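Local atomic coordinates of hemolysin activator protein CdiB (Acinetobacter baumannii ACICU, PDB entry 6WIL), a protein that probably secretes a CdiA-type toxin across the outer membrane for contact-dependent growth inhibition, as an Omp85-superfamily TpsB transporter. Residues P40-K45 against I103-Q108; Q36-L41 against L111-F116; Q74-V79 against L135-G140. All blocks are in the same frame, centred on the assembly; numbering follows the deposited sequence.

Interaction 1: P40-K45 against I103-Q108; sequences PLQDFK and IVNYAQ
Phe44 and Tyr106 carry most of the apolar contact between the irregular loop 40-45 and the helical turns 103-108. They form an oblique aromatic pair, with centroids 5.0 Å apart and planes at 58°. The nearest approach is 3.3 Å, from Phe44 CG to Tyr106 CD1, and Phe44 CB touches the same Tyr106 carbon. Tyr106 reaches out because its CG lies opposite the backbone N (chi1 179°), which swings the ring across to Phe44, with its CD1 carbon over the Phe44 face.

A CH-pi contact adds to this: Tyr106 CA sits over one face of the Phe44 ring, 4.1 Å from the centroid. The other face of that ring is covered from its own segment by Gln42 O, 3.2 Å above the plane and over its centre. The phenyl group is thus held between helix backbone and loop carbonyl.

Polar contact is slighter. The Gln42 and Asn105 side chains meet nearly at right angles, their amide planes 78° apart, but the orientation of the Gln42 amide is uncertain. Within the loop, Asp43 OD1 accepts a weak, bent bond from Phe44 N at 2.6 Å.

The contact lies at the surface, where the linker between helix 8-27 and strand 55-56 runs over helix 97-113 of the ShlB-type POTRA domain. Phe44 O is hydrogen-bonded to His86, whose ring meets that of Tyr106 edge-to-face, while Ile103 and Ala107 turn inward onto helix 77-85.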
ATOM      1  N   PRO A  40     -21.142  11.879  14.358  1.00129.47           N
ATOM      2  CA  PRO A  40     -22.015  12.922  14.920  1.00115.99           C
ATOM      3  C   PRO A  40     -23.376  12.346  15.285  1.00117.04           C
ATOM      4  O   PRO A  40     -24.142  11.932  14.411  1.00114.96           O
ATOM      5  CB  PRO A  40     -22.121  13.951  13.786  1.00106.97           C
ATOM      6  CG  PRO A  40     -20.985  13.646  12.863  1.00103.49           C
ATOM      7  CD  PRO A  40     -20.764  12.169  12.965  1.00120.49           C
ATOM      8  N   LEU A  41     -23.667  12.302  16.588  1.00115.02           N
ATOM      9  CA  LEU A  41     -24.997  11.907  17.040  1.00117.11           C
ATOM     10  C   LEU A  41     -26.051  12.858  16.488  1.00119.86           C
ATOM     11  O   LEU A  41     -27.000  12.445  15.812  1.00118.79           O
ATOM     12  CB  LEU A  41     -25.048  11.885  18.568  1.00107.75           C
ATOM     13  CG  LEU A  41     -26.448  11.684  19.157  1.00 93.17           C
ATOM     14  CD1 LEU A  41     -26.727  10.208  19.404  1.00 97.02           C
ATOM     15  CD2 LEU A  41     -26.643  12.503  20.426  1.00 80.41           C
ATOM     16  N   GLN A  42     -25.891  14.144  16.777  1.00122.31           N
ATOM     17  CA  GLN A  42     -26.725  15.212  16.253  1.00109.91           C
ATOM     18  C   GLN A  42     -25.891  16.033  15.286  1.00108.15           C
ATOM     19  O   GLN A  42     -24.768  16.428  15.620  1.00119.76           O
ATOM     20  CB  GLN A  42     -27.229  16.099  17.394  1.00105.77           C
ATOM     21  CG  GLN A  42     -26.199  16.227  18.517  1.00105.88           C
ATOM     22  CD  GLN A  42     -26.292  17.534  19.285  1.00104.89           C
ATOM     23  OE1 GLN A  42     -26.520  18.598  18.707  1.00102.44           O
ATOM     24  NE2 GLN A  42     -26.110  17.457  20.599  1.00 90.07           N
ATOM     25  N   ASP A  43     -26.415  16.284  14.091  1.00108.84           N
ATOM     26  CA  ASP A  43     -25.718  17.222  13.229  1.00104.06           C
ATOM     27  C   ASP A  43     -25.792  18.611  13.846  1.00 95.46           C
ATOM     28  O   ASP A  43     -26.754  18.962  14.536  1.00 94.83           O
ATOM     29  CB  ASP A  43     -26.296  17.236  11.814  1.00113.58           C
ATOM     30  CG  ASP A  43     -25.309  17.790  10.793  1.00107.83           C
ATOM     31  OD1 ASP A  43     -24.362  18.502  11.199  1.00 92.39           O
ATOM     32  OD2 ASP A  43     -25.472  17.510   9.585  1.00 85.71           O
ATOM     33  N   PHE A  44     -24.747  19.397  13.609  1.00 76.58           N
ATOM     34  CA  PHE A  44     -24.562  20.662  14.303  1.00 76.62           C
ATOM     35  C   PHE A  44     -24.941  21.857  13.440  1.00 63.03           C
ATOM     36  O   PHE A  44     -24.303  22.912  13.524  1.00 56.81           O
ATOM     37  CB  PHE A  44     -23.121  20.756  14.797  1.00 72.09           C
ATOM     38  CG  PHE A  44     -22.690  19.559  15.602  1.00 74.36           C
ATOM     39  CD1 PHE A  44     -23.112  19.401  16.914  1.00 75.66           C
ATOM     40  CD2 PHE A  44     -21.876  18.584  15.046  1.00 77.21           C
ATOM     41  CE1 PHE A  44     -22.725  18.300  17.656  1.00 72.98           C
ATOM     42  CE2 PHE A  44     -21.486  17.479  15.784  1.00 71.09           C
ATOM     43  CZ  PHE A  44     -21.911  17.339  17.090  1.00 83.32           C
ATOM     44  N   LYS A  45     -25.981  21.704  12.613  1.00 72.09           N
ATOM     45  CA  LYS A  45     -26.460  22.804  11.782  1.00 75.02           C
ATOM     46  C   LYS A  45     -26.787  24.025  12.629  1.00 64.72           C
ATOM     47  O   LYS A  45     -26.349  25.142  12.329  1.00 68.57           O
ATOM     48  CB  LYS A  45     -27.689  22.363  10.981  1.00 76.99           C
ATOM     49  CG  LYS A  45     -27.429  22.144   9.497  1.00 86.69           C
ATOM     50  CD  LYS A  45     -28.699  21.728   8.762  1.00 98.35           C
ATOM     51  CE  LYS A  45     -29.724  22.857   8.702  1.00 98.42           C
ATOM     52  NZ  LYS A  45     -29.273  24.004   7.862  1.00 83.54           N
ATOM     53  N   ILE A 103     -23.217  23.585  22.116  1.00 41.88           N
ATOM     54  CA  ILE A 103     -21.894  24.135  21.833  1.00 35.85           C
ATOM     55  C   ILE A 103     -20.812  23.237  22.416  1.00 49.81           C
ATOM     56  O   ILE A 103     -19.785  22.977  21.776  1.00 40.13           O
ATOM     57  CB  ILE A 103     -21.791  25.575  22.369  1.00 39.18           C
ATOM     58  CG1 ILE A 103     -22.658  26.516  21.528  1.00 48.22           C
ATOM     59  CG2 ILE A 103     -20.339  26.046  22.395  1.00 39.49           C
ATOM     60  CD1 ILE A 103     -23.056  27.789  22.249  1.00 51.51           C
ATOM     61  N   VAL A 104     -21.035  22.728  23.629  1.00 48.79           N
ATOM     62  CA  VAL A 104     -20.073  21.825  24.250  1.00 41.54           C
ATOM     63  C   VAL A 104     -19.978  20.519  23.465  1.00 39.67           C
ATOM     64  O   VAL A 104     -18.880  20.030  23.182  1.00 46.53           O
ATOM     65  CB  VAL A 104     -20.443  21.584  25.727  1.00 49.20           C
ATOM     66  CG1 VAL A 104     -19.851  20.275  26.228  1.00 34.87           C
ATOM     67  CG2 VAL A 104     -19.954  22.742  26.581  1.00 34.93           C
ATOM     68  N   ASN A 105     -21.125  19.941  23.093  1.00 47.60           N
ATOM     69  CA  ASN A 105     -21.106  18.706  22.312  1.00 40.25           C
ATOM     70  C   ASN A 105     -20.420  18.900  20.969  1.00 47.50           C
ATOM     71  O   ASN A 105     -19.781  17.972  20.459  1.00 49.39           O
ATOM     72  CB  ASN A 105     -22.526  18.188  22.096  1.00 48.92           C
ATOM     73  CG  ASN A 105     -23.075  17.472  23.306  1.00 62.64           C
ATOM     74  OD1 ASN A 105     -22.336  16.825  24.048  1.00 73.05           O
ATOM     75  ND2 ASN A 105     -24.381  17.582  23.512  1.00 73.28           N
ATOM     76  N   TYR A 106     -20.551  20.088  20.377  1.00 50.71           N
ATOM     77  CA  TYR A 106     -19.893  20.364  19.105  1.00 45.24           C
ATOM     78  C   TYR A 106     -18.382  20.450  19.277  1.00 47.66           C
ATOM     79  O   TYR A 106     -17.626  19.906  18.463  1.00 44.17           O
ATOM     80  CB  TYR A 106     -20.449  21.659  18.508  1.00 41.98           C
ATOM     81  CG  TYR A 106     -19.835  22.071  17.188  1.00 43.68           C
ATOM     82  CD1 TYR A 106     -19.965  21.275  16.059  1.00 54.16           C
ATOM     83  CD2 TYR A 106     -19.150  23.271  17.064  1.00 48.46           C
ATOM     84  CE1 TYR A 106     -19.420  21.654  14.846  1.00 53.32           C
ATOM     85  CE2 TYR A 106     -18.599  23.659  15.856  1.00 48.53           C
ATOM     86  CZ  TYR A 106     -18.737  22.846  14.751  1.00 52.01           C
ATOM     87  OH  TYR A 106     -18.192  23.226  13.546  1.00 73.63           O
ATOM     88  N   ALA A 107     -17.924  21.127  20.333  1.00 36.03           N
ATOM     89  CA  ALA A 107     -16.494  21.220  20.590  1.00 39.41           C
ATOM     90  C   ALA A 107     -15.894  19.881  20.998  1.00 41.32           C
ATOM     91  O   ALA A 107     -14.685  19.683  20.839  1.00 40.65           O
ATOM     92  CB  ALA A 107     -16.221  22.269  21.667  1.00 30.18           C
ATOM     93  N   GLN A 108     -16.708  18.961  21.517  1.00 36.48           N
ATOM     94  CA  GLN A 108     -16.212  17.637  21.875  1.00 44.06           C
ATOM     95  C   GLN A 108     -16.134  16.730  20.654  1.00 52.00           C
ATOM     96  O   GLN A 108     -15.201  15.928  20.533  1.00 48.29           O
ATOM     97  CB  GLN A 108     -17.106  17.017  22.950  1.00 37.67           C
ATOM     98  CG  GLN A 108     -16.781  15.569  23.296  1.00 44.03           C
ATOM     99  CD  GLN A 108     -15.493  15.419  24.086  1.00 53.98           C
ATOM    100  OE1 GLN A 108     -14.952  16.392  24.611  1.00 44.73           O
ATOM    101  NE2 GLN A 108     -14.997  14.189  24.176  1.00 58.90           N
TER

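Interaction 2: Q36-L41 against L111-F116; sequences QNTKPL and LLKKGF
Thr38 meets Lys113 where the two backbones come nearest, CA to CA 5.4 Å, and the touch is one of van der Waals packing. Thr38 OG1 lies 3.4 Å from Lys113 CG, and Thr38 CB rests 4.1 Å from Lys113 CA. With OG1 trans to the main-chain nitrogen (chi1 166°), the hydroxyl points at the helix. Only the root of the lysine takes part: beyond CG its chain runs on extended, and its ammonium makes a long, weak ion pair with Glu110.

Beside this, Asn37 leans in over Leu112. Its ND2 comes to 4.3 Å from Leu112 CB and 4.0 Å from Leu112 O, an approach too loose to be a bond. No hydrogen bond joins the two segments; Thr38 OG1 instead has a weak one to Asn109, a turn back along the same helix.

The hydrogen bonds that shape the contact are internal. Thr38 is the centre of an inverse gamma turn, with Lys39 N weakly bonded to Asn37 O at 2.8 Å, and this kink presents the threonine to the helix. In 111-116, Gly115 N is bonded to Leu112 O at 3.0 Å, and Phe116 N to Leu111 O at 3.2 Å.

Gly115 has a positive phi of 104°, a conformation in which a side chain would be pressed against the preceding carbonyl. With the two bonds back into the last turn, this is a Schellman motif, closing helix 97-113 of the ShlB-type POTRA domain at its C-terminal end, just where the linker from helix 8-27 passes over it.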
ATOM      1  N   GLN A  36     -15.550   4.425  11.849  1.00 83.73           N
ATOM      2  CA  GLN A  36     -16.029   5.815  11.822  1.00 76.21           C
ATOM      3  C   GLN A  36     -16.268   6.262  13.265  1.00 98.60           C
ATOM      4  O   GLN A  36     -17.409   6.338  13.728  1.00 94.79           O
ATOM      5  CB  GLN A  36     -17.287   5.955  10.970  1.00 80.92           C
ATOM      6  CG  GLN A  36     -17.047   5.808   9.482  1.00 86.82           C
ATOM      7  CD  GLN A  36     -18.195   6.349   8.655  1.00 90.12           C
ATOM      8  OE1 GLN A  36     -18.104   7.436   8.084  1.00 83.07           O
ATOM      9  NE2 GLN A  36     -19.284   5.592   8.587  1.00 92.25           N
ATOM     10  N   ASN A  37     -15.177   6.574  13.967  1.00104.20           N
ATOM     11  CA  ASN A  37     -15.271   6.887  15.390  1.00107.14           C
ATOM     12  C   ASN A  37     -15.913   8.249  15.631  1.00102.13           C
ATOM     13  O   ASN A  37     -16.739   8.397  16.541  1.00 98.22           O
ATOM     14  CB  ASN A  37     -13.881   6.815  16.025  1.00 89.87           C
ATOM     15  CG  ASN A  37     -13.806   7.536  17.354  1.00 90.79           C
ATOM     16  OD1 ASN A  37     -14.258   7.025  18.380  1.00104.37           O
ATOM     17  ND2 ASN A  37     -13.221   8.728  17.345  1.00 79.41           N
ATOM     18  N   THR A  38     -15.548   9.259  14.837  1.00106.09           N
ATOM     19  CA  THR A  38     -16.140  10.591  14.978  1.00110.48           C
ATOM     20  C   THR A  38     -17.515  10.567  14.313  1.00118.17           C
ATOM     21  O   THR A  38     -17.728  11.060  13.202  1.00124.83           O
ATOM     22  CB  THR A  38     -15.231  11.668  14.391  1.00105.25           C
ATOM     23  OG1 THR A  38     -15.960  12.895  14.254  1.00 93.61           O
ATOM     24  CG2 THR A  38     -14.667  11.244  13.034  1.00 94.57           C
ATOM     25  N   LYS A  39     -18.470   9.968  15.024  1.00121.37           N
ATOM     26  CA  LYS A  39     -19.825   9.797  14.527  1.00123.58           C
ATOM     27  C   LYS A  39     -20.712  10.877  15.127  1.00129.67           C
ATOM     28  O   LYS A  39     -21.009  10.820  16.331  1.00126.41           O
ATOM     29  CB  LYS A  39     -20.345   8.408  14.897  1.00106.21           C
ATOM     30  CG  LYS A  39     -21.467   7.867  14.025  1.00106.01           C
ATOM     31  CD  LYS A  39     -21.649   6.373  14.272  1.00 90.05           C
ATOM     32  CE  LYS A  39     -22.903   5.830  13.605  1.00 91.84           C
ATOM     33  NZ  LYS A  39     -22.869   5.980  12.124  1.00 91.63           N
ATOM     34  N   PRO A  40     -21.142  11.879  14.358  1.00129.47           N
ATOM     35  CA  PRO A  40     -22.015  12.922  14.920  1.00115.99           C
ATOM     36  C   PRO A  40     -23.376  12.346  15.285  1.00117.04           C
ATOM     37  O   PRO A  40     -24.142  11.932  14.411  1.00114.96           O
ATOM     38  CB  PRO A  40     -22.121  13.951  13.786  1.00106.97           C
ATOM     39  CG  PRO A  40     -20.985  13.646  12.863  1.00103.49           C
ATOM     40  CD  PRO A  40     -20.764  12.169  12.965  1.00120.49           C
ATOM     41  N   LEU A  41     -23.667  12.302  16.588  1.00115.02           N
ATOM     42  CA  LEU A  41     -24.997  11.907  17.040  1.00117.11           C
ATOM     43  C   LEU A  41     -26.051  12.858  16.488  1.00119.86           C
ATOM     44  O   LEU A  41     -27.000  12.445  15.812  1.00118.79           O
ATOM     45  CB  LEU A  41     -25.048  11.885  18.568  1.00107.75           C
ATOM     46  CG  LEU A  41     -26.448  11.684  19.157  1.00 93.17           C
ATOM     47  CD1 LEU A  41     -26.727  10.208  19.404  1.00 97.02           C
ATOM     48  CD2 LEU A  41     -26.643  12.503  20.426  1.00 80.41           C
ATOM     49  N   LEU A 111     -13.076  17.566  19.075  1.00 44.21           N
ATOM     50  CA  LEU A 111     -11.974  16.931  19.789  1.00 43.91           C
ATOM     51  C   LEU A 111     -11.771  15.501  19.307  1.00 44.96           C
ATOM     52  O   LEU A 111     -10.640  15.073  19.044  1.00 41.23           O
ATOM     53  CB  LEU A 111     -12.249  16.968  21.295  1.00 42.25           C
ATOM     54  CG  LEU A 111     -11.058  16.903  22.248  1.00 53.87           C
ATOM     55  CD1 LEU A 111     -10.117  18.067  21.987  1.00 40.00           C
ATOM     56  CD2 LEU A 111     -11.539  16.915  23.693  1.00 55.82           C
ATOM     57  N   LEU A 112     -12.866  14.745  19.179  1.00 42.38           N
ATOM     58  CA  LEU A 112     -12.781  13.387  18.653  1.00 46.54           C
ATOM     59  C   LEU A 112     -12.392  13.375  17.180  1.00 61.04           C
ATOM     60  O   LEU A 112     -11.760  12.418  16.719  1.00 68.03           O
ATOM     61  CB  LEU A 112     -14.114  12.666  18.854  1.00 47.30           C
ATOM     62  CG  LEU A 112     -14.609  12.575  20.297  1.00 53.15           C
ATOM     63  CD1 LEU A 112     -15.951  11.858  20.367  1.00 49.08           C
ATOM     64  CD2 LEU A 112     -13.577  11.874  21.167  1.00 50.26           C
ATOM     65  N   LYS A 113     -12.766  14.417  16.431  1.00 55.48           N
ATOM     66  CA  LYS A 113     -12.379  14.504  15.026  1.00 55.18           C
ATOM     67  C   LYS A 113     -10.865  14.460  14.867  1.00 46.62           C
ATOM     68  O   LYS A 113     -10.346  13.799  13.960  1.00 50.67           O
ATOM     69  CB  LYS A 113     -12.935  15.783  14.402  1.00 61.69           C
ATOM     70  CG  LYS A 113     -14.092  15.575  13.446  1.00 60.67           C
ATOM     71  CD  LYS A 113     -14.412  16.873  12.718  1.00 67.04           C
ATOM     72  CE  LYS A 113     -15.655  16.739  11.858  1.00 74.67           C
ATOM     73  NZ  LYS A 113     -16.291  18.064  11.622  1.00 62.07           N
ATOM     74  N   LYS A 114     -10.140  15.156  15.738  1.00 40.57           N
ATOM     75  CA  LYS A 114      -8.686  15.177  15.680  1.00 47.56           C
ATOM     76  C   LYS A 114      -8.045  14.008  16.421  1.00 51.89           C
ATOM     77  O   LYS A 114      -6.816  13.890  16.408  1.00 44.99           O
ATOM     78  CB  LYS A 114      -8.156  16.505  16.230  1.00 43.98           C
ATOM     79  CG  LYS A 114      -7.889  17.560  15.159  1.00 41.67           C
ATOM     80  CD  LYS A 114      -9.137  17.881  14.350  1.00 57.17           C
ATOM     81  CE  LYS A 114      -8.812  18.771  13.161  1.00 61.34           C
ATOM     82  NZ  LYS A 114      -8.105  20.011  13.581  1.00 61.27           N
ATOM     83  N   GLY A 115      -8.838  13.152  17.062  1.00 37.98           N
ATOM     84  CA  GLY A 115      -8.343  11.909  17.619  1.00 39.69           C
ATOM     85  C   GLY A 115      -8.137  11.855  19.121  1.00 49.60           C
ATOM     86  O   GLY A 115      -7.632  10.840  19.616  1.00 34.48           O
ATOM     87  N   PHE A 116      -8.514  12.893  19.869  1.00 47.59           N
ATOM     88  CA  PHE A 116      -8.270  12.915  21.313  1.00 39.78           C
ATOM     89  C   PHE A 116      -9.447  12.247  22.020  1.00 48.09           C
ATOM     90  O   PHE A 116     -10.335  12.889  22.586  1.00 48.88           O
ATOM     91  CB  PHE A 116      -8.032  14.342  21.790  1.00 42.31           C
ATOM     92  CG  PHE A 116      -6.911  15.039  21.064  1.00 47.35           C
ATOM     93  CD1 PHE A 116      -5.600  14.926  21.506  1.00 47.23           C
ATOM     94  CD2 PHE A 116      -7.167  15.801  19.933  1.00 46.95           C
ATOM     95  CE1 PHE A 116      -4.568  15.566  20.837  1.00 46.41           C
ATOM     96  CE2 PHE A 116      -6.140  16.442  19.260  1.00 33.60           C
ATOM     97  CZ  PHE A 116      -4.840  16.323  19.712  1.00 44.45           C
TER

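Interaction 3: Q74-V79 against L135-G140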
ATOM      1  N   GLN A  74      -1.902  25.569  23.368  1.00 85.47           N
ATOM      2  CA  GLN A  74      -1.703  26.054  22.006  1.00 76.11           C
ATOM      3  C   GLN A  74      -2.070  24.996  20.975  1.00 77.67           C
ATOM      4  O   GLN A  74      -2.492  25.329  19.861  1.00 63.92           O
ATOM      5  CB  GLN A  74      -0.247  26.493  21.819  1.00 88.82           C
ATOM      6  CG  GLN A  74       0.010  27.374  20.606  1.00106.04           C
ATOM      7  CD  GLN A  74       0.044  28.852  20.953  1.00108.16           C
ATOM      8  OE1 GLN A  74      -0.725  29.324  21.791  1.00113.24           O
ATOM      9  NE2 GLN A  74       0.950  29.588  20.318  1.00103.63           N
ATOM     10  N   GLN A  75      -1.924  23.718  21.332  1.00 77.55           N
ATOM     11  CA  GLN A  75      -2.284  22.629  20.434  1.00 72.06           C
ATOM     12  C   GLN A  75      -3.790  22.501  20.243  1.00 63.36           C
ATOM     13  O   GLN A  75      -4.230  21.941  19.233  1.00 56.28           O
ATOM     14  CB  GLN A  75      -1.714  21.314  20.972  1.00 65.81           C
ATOM     15  CG  GLN A  75      -1.950  20.099  20.088  1.00 81.87           C
ATOM     16  CD  GLN A  75      -1.410  18.820  20.703  1.00 81.95           C
ATOM     17  OE1 GLN A  75      -1.027  18.795  21.871  1.00 69.70           O
ATOM     18  NE2 GLN A  75      -1.370  17.752  19.912  1.00 70.54           N
ATOM     19  N   PHE A  76      -4.593  23.015  21.177  1.00 70.24           N
ATOM     20  CA  PHE A  76      -6.032  22.779  21.180  1.00 56.93           C
ATOM     21  C   PHE A  76      -6.851  23.991  20.757  1.00 48.95           C
ATOM     22  O   PHE A  76      -8.078  23.965  20.891  1.00 44.50           O
ATOM     23  CB  PHE A  76      -6.481  22.304  22.561  1.00 48.27           C
ATOM     24  CG  PHE A  76      -6.075  20.895  22.871  1.00 54.14           C
ATOM     25  CD1 PHE A  76      -6.622  19.835  22.166  1.00 57.56           C
ATOM     26  CD2 PHE A  76      -5.142  20.628  23.859  1.00 55.24           C
ATOM     27  CE1 PHE A  76      -6.254  18.533  22.447  1.00 61.65           C
ATOM     28  CE2 PHE A  76      -4.768  19.329  24.143  1.00 62.70           C
ATOM     29  CZ  PHE A  76      -5.327  18.279  23.439  1.00 47.75           C
ATOM     30  N   ASN A  77      -6.213  25.040  20.229  1.00 63.36           N
ATOM     31  CA  ASN A  77      -6.959  26.224  19.817  1.00 66.44           C
ATOM     32  C   ASN A  77      -7.911  25.942  18.660  1.00 57.73           C
ATOM     33  O   ASN A  77      -8.809  26.751  18.406  1.00 65.47           O
ATOM     34  CB  ASN A  77      -6.004  27.362  19.441  1.00 70.35           C
ATOM     35  CG  ASN A  77      -5.059  26.991  18.312  1.00 83.44           C
ATOM     36  OD1 ASN A  77      -5.486  26.733  17.185  1.00 93.10           O
ATOM     37  ND2 ASN A  77      -3.762  26.988  18.603  1.00 87.57           N
ATOM     38  N   PHE A  78      -7.745  24.817  17.957  1.00 60.10           N
ATOM     39  CA  PHE A  78      -8.664  24.475  16.878  1.00 57.18           C
ATOM     40  C   PHE A  78     -10.076  24.215  17.388  1.00 46.82           C
ATOM     41  O   PHE A  78     -11.029  24.279  16.605  1.00 45.88           O
ATOM     42  CB  PHE A  78      -8.152  23.251  16.111  1.00 40.63           C
ATOM     43  CG  PHE A  78      -8.250  21.966  16.881  1.00 30.96           C
ATOM     44  CD1 PHE A  78      -7.245  21.592  17.758  1.00 40.05           C
ATOM     45  CD2 PHE A  78      -9.339  21.124  16.720  1.00 35.90           C
ATOM     46  CE1 PHE A  78      -7.327  20.406  18.467  1.00 31.17           C
ATOM     47  CE2 PHE A  78      -9.433  19.939  17.432  1.00 43.47           C
ATOM     48  CZ  PHE A  78      -8.424  19.579  18.306  1.00 36.85           C
ATOM     49  N   VAL A  79     -10.227  23.910  18.676  1.00 48.17           N
ATOM     50  CA  VAL A  79     -11.556  23.728  19.252  1.00 50.81           C
ATOM     51  C   VAL A  79     -12.306  25.054  19.281  1.00 43.05           C
ATOM     52  O   VAL A  79     -13.473  25.134  18.882  1.00 35.25           O
ATOM     53  CB  VAL A  79     -11.448  23.104  20.654  1.00 59.88           C
ATOM     54  CG1 VAL A  79     -12.759  23.254  21.410  1.00 36.19           C
ATOM     55  CG2 VAL A  79     -11.044  21.636  20.551  1.00 40.25           C
ATOM     56  N   LEU A 135     -14.172  27.915  28.003  1.00 64.02           N
ATOM     57  CA  LEU A 135     -14.059  26.475  27.856  1.00 51.91           C
ATOM     58  C   LEU A 135     -12.725  25.995  28.405  1.00 48.71           C
ATOM     59  O   LEU A 135     -11.733  26.730  28.418  1.00 37.74           O
ATOM     60  CB  LEU A 135     -14.190  26.059  26.393  1.00 45.22           C
ATOM     61  CG  LEU A 135     -15.582  26.196  25.784  1.00 50.83           C
ATOM     62  CD1 LEU A 135     -15.574  25.658  24.367  1.00 43.95           C
ATOM     63  CD2 LEU A 135     -16.606  25.468  26.636  1.00 48.26           C
ATOM     64  N   SER A 136     -12.712  24.752  28.869  1.00 39.26           N
ATOM     65  CA  SER A 136     -11.481  24.134  29.332  1.00 57.18           C
ATOM     66  C   SER A 136     -11.401  22.717  28.802  1.00 48.27           C
ATOM     67  O   SER A 136     -12.406  22.120  28.414  1.00 42.17           O
ATOM     68  CB  SER A 136     -11.381  24.112  30.856  1.00 43.49           C
ATOM     69  OG  SER A 136     -10.852  25.331  31.325  1.00 53.41           O
ATOM     70  N   ILE A 137     -10.193  22.167  28.813  1.00 47.71           N
ATOM     71  CA  ILE A 137      -9.957  20.838  28.267  1.00 45.90           C
ATOM     72  C   ILE A 137      -9.358  19.950  29.350  1.00 44.67           C
ATOM     73  O   ILE A 137      -8.304  20.262  29.922  1.00 42.03           O
ATOM     74  CB  ILE A 137      -9.062  20.875  27.017  1.00 50.90           C
ATOM     75  CG1 ILE A 137      -8.850  19.453  26.491  1.00 52.36           C
ATOM     76  CG2 ILE A 137      -7.728  21.546  27.305  1.00 50.43           C
ATOM     77  CD1 ILE A 137      -8.353  19.377  25.082  1.00 72.92           C
ATOM     78  N   GLN A 138     -10.034  18.845  29.631  1.00 39.75           N
ATOM     79  CA  GLN A 138      -9.463  17.789  30.461  1.00 49.74           C
ATOM     80  C   GLN A 138      -8.568  16.939  29.575  1.00 52.62           C
ATOM     81  O   GLN A 138      -9.015  16.004  28.910  1.00 47.27           O
ATOM     82  CB  GLN A 138     -10.559  16.958  31.110  1.00 40.97           C
ATOM     83  CG  GLN A 138     -10.986  17.482  32.457  1.00 49.11           C
ATOM     84  CD  GLN A 138     -12.360  16.991  32.852  1.00 65.81           C
ATOM     85  OE1 GLN A 138     -12.977  16.200  32.137  1.00 56.68           O
ATOM     86  NE2 GLN A 138     -12.856  17.467  33.989  1.00 65.22           N
ATOM     87  N   ILE A 139      -7.279  17.271  29.570  1.00 50.95           N
ATOM     88  CA  ILE A 139      -6.315  16.603  28.705  1.00 52.37           C
ATOM     89  C   ILE A 139      -6.083  15.189  29.234  1.00 56.34           C
ATOM     90  O   ILE A 139      -5.513  15.004  30.312  1.00 64.07           O
ATOM     91  CB  ILE A 139      -5.005  17.390  28.618  1.00 62.57           C
ATOM     92  CG1 ILE A 139      -5.288  18.818  28.141  1.00 46.67           C
ATOM     93  CG2 ILE A 139      -4.029  16.685  27.693  1.00 65.15           C
ATOM     94  CD1 ILE A 139      -4.062  19.556  27.648  1.00 56.05           C
ATOM     95  N   GLY A 140      -6.535  14.192  28.474  1.00 47.23           N
ATOM     96  CA  GLY A 140      -6.323  12.802  28.829  1.00 54.78           C
ATOM     97  C   GLY A 140      -4.992  12.285  28.324  1.00 56.98           C
ATOM     98  O   GLY A 140      -4.705  12.353  27.123  1.00 46.29           O
TER
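Phe76 lays its ring on the tip of Ile137: the CD1 methyl stands 3.3 Å from the ring centroid and only 6° off the normal, a nearly centred CH-pi contact. All six ring carbons are at similar range from that methyl, the nearest being Phe76 CD1 at 3.4 Å. The two side chains cross at about a right angle, as the isoleucine comes up from the strand end-on. Its reach follows from the torsions: the chain through CG1 to CD1 is fully staggered outward (chi1 -180°, chi2 163°).

Ile139, two residues on, supplies a second methyl. Its CD1 approaches Phe76 CE2 to 3.6 Å and comes in obliquely, so that Ile137 and Ile139 together bear on one ring. Both belong to the same alternating set of residues, which also includes Leu135; all three send their CB atoms toward the helical side, while the residues between them do not.

This is the helix-on-sheet packing of a POTRA domain, here the ShlB-type one, in which helices 77-85 and 97-113 cover one face of a small mixed sheet. Strand 132-149 lies between strand 59-62, parallel to it, and strand 120-123, antiparallel. Phe76 sits just ahead of helix 77-85, and its carbonyl takes part in the first turn by accepting a bond from Val79 N at 3.1 Å.

All three residues that touch are buried. Leu111 of helix 97-113 packs on both Phe76 and Ile137, the Phe116 ring meets Phe76 edge-to-face, and Ile139 also reaches Ile168 in the loop ahead of helix 171-181.

How the interactions relate
Helix 97-113 ties the three contacts together. Interactions 1 and 2, centres about 10 Å apart, start from the same linker and share Pro40 and Leu41; the linker runs antiparallel to the helix, passing its C-terminal end first (interaction 2) and then its middle (interaction 1). Interaction 3 lies about 16 Å from interaction 1 and 15 Å from interaction 2, in the buried interior between helices and sheet. Ala107 against Val79 bridges interactions 1 and 3, while Lys114 of interaction 2 makes a cation-pi contact with Phe78 of interaction 3. Along the chain, the linker comes first, then 74-79, the helix and strand 132-149. The linker therefore lies along the outside of the first POTRA domain.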